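Local coordinates for adhesion and penetration protein autotransporter (Haemophilus influenzae, PDB 3SYJ) that promotes bacterial adherence to and invasion of host cells by directly binding a host cell structure, and is probably a serine protease, at residues F466-L480 and L487-I501. Numbering follows the deposited sequence.
Sequences FDTDKFYFGFRGGRL and LTFKRIQNTDEGAMI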
# COMPACT_ATOMS: atom_id res chain seq x y z
N PHE A 466 39.96 -23.37 -25.38
CA PHE A 466 39.64 -24.77 -25.53
C PHE A 466 38.30 -24.91 -26.22
O PHE A 466 37.51 -23.97 -26.27
CB PHE A 466 39.58 -25.47 -24.17
CG PHE A 466 38.52 -24.91 -23.27
CD1 PHE A 466 37.24 -25.44 -23.27
CD2 PHE A 466 38.80 -23.85 -22.43
CE1 PHE A 466 36.25 -24.92 -22.44
CE2 PHE A 466 37.82 -23.33 -21.60
CZ PHE A 466 36.54 -23.87 -21.60
N ASP A 467 38.05 -26.11 -26.73
CA ASP A 467 36.80 -26.45 -27.37
C ASP A 467 35.80 -26.83 -26.27
O ASP A 467 36.05 -27.76 -25.51
CB ASP A 467 37.05 -27.61 -28.35
CG ASP A 467 35.80 -28.08 -29.08
OD1 ASP A 467 34.69 -27.56 -28.81
OD2 ASP A 467 35.94 -28.99 -29.93
N THR A 468 34.70 -26.10 -26.16
CA THR A 468 33.79 -26.31 -25.04
C THR A 468 33.14 -27.69 -25.07
O THR A 468 32.60 -28.15 -24.07
CB THR A 468 32.70 -25.23 -24.95
OG1 THR A 468 31.88 -25.27 -26.11
CG2 THR A 468 33.33 -23.84 -24.81
N ASP A 469 33.19 -28.36 -26.22
CA ASP A 469 32.70 -29.73 -26.33
C ASP A 469 33.66 -30.71 -25.66
O ASP A 469 33.29 -31.84 -25.37
CB ASP A 469 32.52 -30.11 -27.80
CG ASP A 469 31.32 -29.43 -28.44
OD1 ASP A 469 30.47 -28.88 -27.69
OD2 ASP A 469 31.22 -29.44 -29.69
N LYS A 470 34.90 -30.27 -25.43
CA LYS A 470 35.94 -31.12 -24.85
C LYS A 470 36.20 -30.81 -23.36
O LYS A 470 37.20 -31.25 -22.80
CB LYS A 470 37.24 -30.96 -25.65
CG LYS A 470 37.18 -31.50 -27.07
CD LYS A 470 37.47 -32.99 -27.09
CE LYS A 470 37.37 -33.56 -28.49
NZ LYS A 470 35.99 -33.40 -29.04
N PHE A 471 35.32 -30.04 -22.74
CA PHE A 471 35.45 -29.71 -21.33
C PHE A 471 34.43 -30.55 -20.57
O PHE A 471 33.30 -30.71 -21.02
CB PHE A 471 35.18 -28.21 -21.11
CG PHE A 471 35.39 -27.75 -19.69
CD1 PHE A 471 36.54 -27.04 -19.34
CD2 PHE A 471 34.45 -28.00 -18.71
CE1 PHE A 471 36.74 -26.61 -18.03
CE2 PHE A 471 34.64 -27.58 -17.40
CZ PHE A 471 35.79 -26.88 -17.06
N TYR A 472 34.83 -31.10 -19.44
CA TYR A 472 33.89 -31.90 -18.66
C TYR A 472 34.10 -31.75 -17.16
O TYR A 472 35.23 -31.61 -16.68
CB TYR A 472 33.98 -33.38 -19.06
CG TYR A 472 35.30 -34.03 -18.70
CD1 TYR A 472 35.47 -34.68 -17.49
CD2 TYR A 472 36.37 -33.97 -19.58
CE1 TYR A 472 36.69 -35.26 -17.16
CE2 TYR A 472 37.58 -34.55 -19.26
CZ TYR A 472 37.74 -35.19 -18.05
OH TYR A 472 38.95 -35.76 -17.74
N PHE A 473 32.99 -31.77 -16.43
CA PHE A 473 33.01 -31.96 -14.99
C PHE A 473 32.86 -33.46 -14.71
O PHE A 473 31.78 -34.04 -14.86
CB PHE A 473 31.88 -31.18 -14.32
CG PHE A 473 31.92 -29.70 -14.60
CD1 PHE A 473 32.54 -28.83 -13.72
CD2 PHE A 473 31.33 -29.18 -15.74
CE1 PHE A 473 32.57 -27.47 -13.98
CE2 PHE A 473 31.36 -27.82 -16.01
CZ PHE A 473 31.98 -26.96 -15.13
N GLY A 474 33.96 -34.09 -14.31
CA GLY A 474 33.92 -35.50 -13.98
C GLY A 474 33.42 -35.74 -12.57
O GLY A 474 32.68 -34.92 -12.02
N PHE A 475 33.82 -36.87 -12.00
CA PHE A 475 33.46 -37.27 -10.64
C PHE A 475 33.70 -36.15 -9.65
O PHE A 475 34.84 -35.76 -9.43
CB PHE A 475 34.29 -38.49 -10.25
CG PHE A 475 34.06 -38.97 -8.85
CD1 PHE A 475 32.92 -39.68 -8.52
CD2 PHE A 475 35.02 -38.77 -7.86
CE1 PHE A 475 32.71 -40.15 -7.23
CE2 PHE A 475 34.82 -39.24 -6.55
CZ PHE A 475 33.67 -39.93 -6.24
N ARG A 476 32.62 -35.64 -9.07
CA ARG A 476 32.64 -34.58 -8.05
C ARG A 476 32.99 -33.18 -8.57
O ARG A 476 33.01 -32.20 -7.81
CB ARG A 476 33.48 -34.98 -6.84
CG ARG A 476 32.80 -36.04 -5.99
CD ARG A 476 33.67 -36.47 -4.83
NE ARG A 476 33.07 -37.60 -4.12
CZ ARG A 476 33.68 -38.27 -3.16
NH1 ARG A 476 34.91 -37.94 -2.78
NH2 ARG A 476 33.05 -39.28 -2.57
N GLY A 477 33.25 -33.08 -9.87
CA GLY A 477 33.39 -31.80 -10.53
C GLY A 477 34.39 -30.87 -9.88
O GLY A 477 35.44 -31.31 -9.41
N GLY A 478 34.04 -29.59 -9.86
CA GLY A 478 34.94 -28.51 -9.47
C GLY A 478 34.42 -27.19 -10.03
O GLY A 478 33.29 -27.13 -10.53
N ARG A 479 35.23 -26.14 -9.97
CA ARG A 479 34.78 -24.80 -10.38
C ARG A 479 35.35 -24.37 -11.71
O ARG A 479 36.57 -24.35 -11.89
CB ARG A 479 35.11 -23.74 -9.32
CG ARG A 479 34.13 -23.69 -8.15
CD ARG A 479 34.59 -22.76 -7.02
NE ARG A 479 34.35 -23.37 -5.72
CZ ARG A 479 33.15 -23.48 -5.15
NH1 ARG A 479 32.09 -23.01 -5.78
NH2 ARG A 479 33.01 -24.05 -3.97
N LEU A 480 34.47 -24.05 -12.64
CA LEU A 480 34.87 -23.36 -13.85
C LEU A 480 34.57 -21.88 -13.62
O LEU A 480 33.40 -21.48 -13.59
CB LEU A 480 34.10 -23.88 -15.07
CG LEU A 480 34.26 -23.06 -16.36
CD1 LEU A 480 35.73 -22.94 -16.74
CD2 LEU A 480 33.44 -23.63 -17.52
N LEU A 487 31.06 -18.10 -22.74
CA LEU A 487 31.20 -19.38 -23.43
C LEU A 487 29.85 -19.80 -23.98
O LEU A 487 28.81 -19.45 -23.43
CB LEU A 487 31.69 -20.46 -22.47
CG LEU A 487 33.06 -20.27 -21.82
CD1 LEU A 487 33.27 -21.31 -20.73
CD2 LEU A 487 34.15 -20.34 -22.87
N THR A 488 29.88 -20.56 -25.07
CA THR A 488 28.71 -21.25 -25.56
C THR A 488 28.97 -22.75 -25.51
O THR A 488 30.06 -23.20 -25.88
CB THR A 488 28.39 -20.89 -27.02
OG1 THR A 488 28.07 -19.50 -27.10
CG2 THR A 488 27.22 -21.70 -27.53
N PHE A 489 27.99 -23.51 -25.03
CA PHE A 489 28.04 -24.97 -25.08
C PHE A 489 26.91 -25.51 -25.95
O PHE A 489 25.84 -24.89 -26.05
CB PHE A 489 27.86 -25.57 -23.69
CG PHE A 489 29.00 -25.30 -22.74
CD1 PHE A 489 29.97 -26.26 -22.52
CD2 PHE A 489 29.06 -24.12 -22.02
CE1 PHE A 489 31.01 -26.03 -21.64
CE2 PHE A 489 30.09 -23.89 -21.13
CZ PHE A 489 31.07 -24.84 -20.93
N LYS A 490 27.14 -26.66 -26.57
CA LYS A 490 26.04 -27.43 -27.14
C LYS A 490 25.40 -28.21 -26.01
O LYS A 490 24.23 -28.01 -25.68
CB LYS A 490 26.54 -28.35 -28.24
CG LYS A 490 27.09 -27.59 -29.44
CD LYS A 490 27.83 -28.50 -30.40
CE LYS A 490 28.59 -27.69 -31.43
NZ LYS A 490 29.74 -28.48 -31.98
N ARG A 491 26.17 -29.10 -25.39
CA ARG A 491 25.82 -29.66 -24.09
C ARG A 491 27.02 -29.57 -23.15
O ARG A 491 28.17 -29.62 -23.59
CB ARG A 491 25.34 -31.11 -24.21
CG ARG A 491 26.30 -32.05 -24.91
CD ARG A 491 25.74 -33.49 -24.96
NE ARG A 491 26.15 -34.23 -23.78
CZ ARG A 491 27.22 -35.01 -23.73
NH1 ARG A 491 27.99 -35.18 -24.79
NH2 ARG A 491 27.52 -35.62 -22.60
N ILE A 492 26.76 -29.42 -21.86
CA ILE A 492 27.83 -29.43 -20.88
C ILE A 492 28.02 -30.85 -20.38
O ILE A 492 27.08 -31.48 -19.92
CB ILE A 492 27.54 -28.48 -19.70
CG1 ILE A 492 27.20 -27.07 -20.20
CG2 ILE A 492 28.74 -28.40 -18.76
CD1 ILE A 492 26.65 -26.17 -19.11
N GLN A 493 29.24 -31.38 -20.49
CA GLN A 493 29.54 -32.68 -19.92
C GLN A 493 29.69 -32.52 -18.42
O GLN A 493 30.54 -31.78 -17.93
CB GLN A 493 30.84 -33.23 -20.49
CG GLN A 493 30.79 -33.47 -21.97
CD GLN A 493 31.94 -34.32 -22.44
OE1 GLN A 493 32.05 -35.48 -22.07
NE2 GLN A 493 32.83 -33.73 -23.24
N ASN A 494 28.83 -33.21 -17.68
CA ASN A 494 28.86 -33.14 -16.24
C ASN A 494 28.35 -34.45 -15.67
O ASN A 494 27.52 -35.11 -16.30
CB ASN A 494 28.02 -31.96 -15.73
CG ASN A 494 26.54 -32.15 -16.02
OD1 ASN A 494 26.10 -32.08 -17.17
ND2 ASN A 494 25.76 -32.38 -14.96
N THR A 495 28.86 -34.81 -14.50
CA THR A 495 28.54 -36.07 -13.84
C THR A 495 27.59 -35.91 -12.65
O THR A 495 26.73 -36.76 -12.43
CB THR A 495 29.83 -36.79 -13.36
OG1 THR A 495 30.50 -37.39 -14.47
CG2 THR A 495 29.49 -37.89 -12.36
N ASP A 496 27.76 -34.83 -11.88
CA ASP A 496 27.03 -34.68 -10.61
C ASP A 496 26.93 -33.22 -10.16
O ASP A 496 27.24 -32.31 -10.93
CB ASP A 496 27.68 -35.54 -9.53
CG ASP A 496 29.17 -35.28 -9.38
OD1 ASP A 496 29.56 -34.10 -9.40
OD2 ASP A 496 29.94 -36.25 -9.25
N GLU A 497 26.51 -33.01 -8.91
CA GLU A 497 26.30 -31.65 -8.41
C GLU A 497 27.60 -30.94 -8.02
O GLU A 497 27.59 -29.77 -7.67
CB GLU A 497 25.29 -31.61 -7.26
CG GLU A 497 25.31 -32.84 -6.38
CD GLU A 497 24.29 -32.79 -5.26
OE1 GLU A 497 24.04 -31.69 -4.72
OE2 GLU A 497 23.73 -33.86 -4.91
N GLY A 498 28.72 -31.66 -8.09
CA GLY A 498 30.02 -31.04 -7.92
C GLY A 498 30.35 -30.06 -9.04
O GLY A 498 31.23 -29.22 -8.91
N ALA A 499 29.64 -30.18 -10.16
CA ALA A 499 29.87 -29.27 -11.28
C ALA A 499 29.44 -27.85 -10.92
O ALA A 499 28.28 -27.62 -10.57
CB ALA A 499 29.14 -29.75 -12.51
N MET A 500 30.35 -26.89 -11.02
CA MET A 500 30.01 -25.49 -10.76
C MET A 500 30.53 -24.55 -11.82
O MET A 500 31.72 -24.55 -12.14
CB MET A 500 30.50 -25.04 -9.39
CG MET A 500 29.84 -25.77 -8.24
SD MET A 500 30.47 -25.34 -6.61
CE MET A 500 29.76 -26.68 -5.66
N ILE A 501 29.63 -23.75 -12.37
CA ILE A 501 30.04 -22.68 -13.27
C ILE A 501 29.82 -21.35 -12.57
O ILE A 501 28.70 -21.04 -12.17
CB ILE A 501 29.29 -22.76 -14.59
CG1 ILE A 501 29.55 -24.13 -15.23
CG2 ILE A 501 29.71 -21.60 -15.51
CD1 ILE A 501 29.20 -24.20 -16.68
O HOH W 1 31.25 -29.73 -22.18
O HOH W 2 30.42 -33.37 -12.03
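Ala499 CB sits over one face of the Phe473 ring, 3.9 Å from its centroid and 30° off the normal, a CH-pi contact. CG anti to the carbonyl carbon (chi1 -57°) lays the Phe473 ring alongside strand 499-501, where its CZ meets Ile501 CG1 at 3.7 Å, the two side chains crossing at about a right angle. Ile492 CG2 comes up at the ring's edge, near its plane. A second CH-pi contact sets Thr468 CB over the Phe489 ring, and Thr468 OG1 donates to Thr488 O in the carbonyl plane (2.8 Å). Leu480 and Leu487 meet tip to tip, CD2 to CD1. Phe473, Leu480, Phe489, Ile492, Ala499 and Ile501 are buried between successive coils of the passenger's right-handed beta-helix, and the parallel bridges Gly478-Ala499, Arg479-Met500 and Leu480-Ile501 fix the register; the Leu480 N to Met500 O hydrogen bond has an N-H...O angle of 174°. At the turns, both carboxylate oxygens of Asp496 accept: OD2 from Arg476 N through its syn lone pair (2.8 Å), and OD1 from Gly498 N, closing an Asx turn. The extended Lys490 chain crosses Asp469 at about a right angle, its NZ 2.9 Å from Asp469 OD2, on the syn lone pair, in a salt bridge. Gln493 NE2 bonds weakly to Asp469 O, its OE1 being held by His92.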